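Local coordinates for Alr1585 protein (Nostoc sp., PDB 5C2I) that probably uses its haem to oxidise dyes and other substrates with hydrogen peroxide, as a DyP-type peroxidase that assembles into a tetramer, at residues N262-A265 with F266-Q270. The protein carries 1 engineered substitution. Sequence-based numbering, arbitrary orientation.
Sequences NVKA and FREDQ
The first two turns of helix 263-277, one residue after strand 250-261, open with Phe266 N bonded back to Asn262 O at 2.9 Å. Asn262 is the N-cap: its OD1 takes the amide of Ala265 at 3.0 Å, nearly straight at the hydrogen (166°), though the N-H arrives from above the carboxamide plane. Three more i to i+4 bonds follow, with Val263, Lys264 and Ala265 passing their carbonyls to Arg267, Glu268 and Asp269. On the inner side Val263 CG1 sits over one face of the Arg267 guanidinium, 3.9 Å from CZ and off toward its rim. The arginine gets there by a sharp bend at chi2 (-90°), which swings the chain back alongside the valine; NH1 then pairs with Glu377 and NH2 with the carbonyl of Phe199. Cut back to an alanine, Arg267 would probably leave Glu377 without its positive mate, the Phe199 carbonyl without this donor, and Val263 CG1 without the flat group it covers. On the outer side the Lys264 and Glu268 chains cross at an angle, and their salt bridge is long, NZ to OE2 3.7 Å. A water donates to Ala265 O at 2.8 Å, and weakly to Glu268 OE1. Phe266 turns inward, its ring stacked on Phe199 and edge-to-face with Phe444, while Asp269 is hydrogen-bonded to Tyr442 and Trp447. The side chain of Phe266 lies about 7 Å from the bound haem. This is an Asn-capped, amphipathic helix start following a strand of the C-terminal half of the DyP peroxidase alpha+beta fold.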
loop_
_atom_site.group_PDB
_atom_site.type_symbol
_atom_site.label_atom_id
_atom_site.label_comp_id
_atom_site.label_asym_id
_atom_site.label_seq_id
_atom_site.Cartn_x
_atom_site.Cartn_y
_atom_site.Cartn_z
ATOM N N ASN A 262 4.244 20.815 20.167
ATOM C CA ASN A 262 3.225 20.185 21.002
ATOM C C ASN A 262 1.924 20.116 20.186
ATOM O O ASN A 262 1.089 21.027 20.208
ATOM C CB ASN A 262 3.055 20.910 22.313
ATOM C CG ASN A 262 2.086 20.205 23.242
ATOM O OD1 ASN A 262 1.288 19.380 22.815
ATOM N ND2 ASN A 262 2.128 20.553 24.509
ATOM N N VAL A 263 1.786 19.028 19.442
ATOM C CA VAL A 263 0.689 18.866 18.495
ATOM C C VAL A 263 -0.640 18.778 19.215
ATOM O O VAL A 263 -1.626 19.397 18.806
ATOM C CB VAL A 263 0.909 17.605 17.632
ATOM C CG1 VAL A 263 -0.258 17.386 16.676
ATOM C CG2 VAL A 263 2.203 17.719 16.843
ATOM N N LYS A 264 -0.674 18.027 20.304
ATOM C CA LYS A 264 -1.920 17.848 21.058
ATOM C C LYS A 264 -2.466 19.201 21.541
ATOM O O LYS A 264 -3.661 19.515 21.353
ATOM C CB LYS A 264 -1.692 16.915 22.250
ATOM C CG LYS A 264 -2.952 16.588 23.045
ATOM C CD LYS A 264 -2.591 15.704 24.238
ATOM C CE LYS A 264 -3.678 15.703 25.284
ATOM N NZ LYS A 264 -4.845 14.975 24.742
ATOM N N ALA A 265 -1.599 19.998 22.144
ATOM C CA ALA A 265 -2.008 21.287 22.699
ATOM C C ALA A 265 -2.324 22.306 21.605
ATOM O O ALA A 265 -3.285 23.079 21.732
ATOM C CB ALA A 265 -0.935 21.824 23.636
ATOM N N PHE A 266 -1.557 22.278 20.526
ATOM C CA PHE A 266 -1.814 23.140 19.369
ATOM C C PHE A 266 -3.222 22.888 18.828
ATOM O O PHE A 266 -3.991 23.842 18.623
ATOM C CB PHE A 266 -0.748 22.959 18.297
ATOM C CG PHE A 266 -0.964 23.797 17.049
ATOM C CD1 PHE A 266 -1.833 23.389 16.068
ATOM C CD2 PHE A 266 -0.300 25.009 16.893
ATOM C CE1 PHE A 266 -2.023 24.159 14.926
ATOM C CE2 PHE A 266 -0.517 25.796 15.788
ATOM C CZ PHE A 266 -1.363 25.373 14.789
ATOM N N ARG A 267 -3.557 21.625 18.586
ATOM C CA ARG A 267 -4.870 21.275 18.048
ATOM C C ARG A 267 -5.998 21.748 18.997
ATOM O O ARG A 267 -7.049 22.242 18.528
ATOM C CB ARG A 267 -5.004 19.769 17.817
ATOM C CG ARG A 267 -4.096 19.220 16.736
ATOM C CD ARG A 267 -4.715 19.229 15.348
ATOM N NE ARG A 267 -3.667 18.957 14.330
ATOM C CZ ARG A 267 -3.146 17.754 14.060
ATOM N NH1 ARG A 267 -3.536 16.654 14.722
ATOM N NH2 ARG A 267 -2.186 17.639 13.117
ATOM N N GLU A 268 -5.815 21.565 20.310
ATOM C CA GLU A 268 -6.813 22.016 21.299
ATOM C C GLU A 268 -7.003 23.539 21.242
ATOM O O GLU A 268 -8.137 24.040 21.284
ATOM C CB GLU A 268 -6.433 21.623 22.738
ATOM C CG GLU A 268 -6.497 20.133 22.993
ATOM C CD GLU A 268 -5.913 19.699 24.352
ATOM O OE1 GLU A 268 -5.385 20.567 25.110
ATOM O OE2 GLU A 268 -5.962 18.476 24.650
ATOM N N ASP A 269 -5.891 24.269 21.108
ATOM C CA ASP A 269 -5.920 25.752 21.100
ATOM C C ASP A 269 -6.604 26.227 19.799
ATOM O O ASP A 269 -7.453 27.119 19.828
ATOM C CB ASP A 269 -4.491 26.254 21.249
ATOM C CG ASP A 269 -4.380 27.650 21.879
ATOM O OD1 ASP A 269 -5.415 28.213 22.282
ATOM O OD2 ASP A 269 -3.236 28.155 21.889
ATOM N N GLN A 270 -6.276 25.579 18.678
ATOM C CA GLN A 270 -6.912 25.835 17.403
ATOM C C GLN A 270 -8.436 25.610 17.476
ATOM O O GLN A 270 -9.207 26.432 17.008
ATOM C CB GLN A 270 -6.280 24.966 16.298
ATOM C CG GLN A 270 -6.923 25.130 14.926
ATOM C CD GLN A 270 -6.268 24.268 13.870
ATOM O OE1 GLN A 270 -5.185 23.694 14.112
ATOM N NE2 GLN A 270 -6.964 24.084 12.718
HETATM O O HOH W 1 -4.138 23.557 24.315
#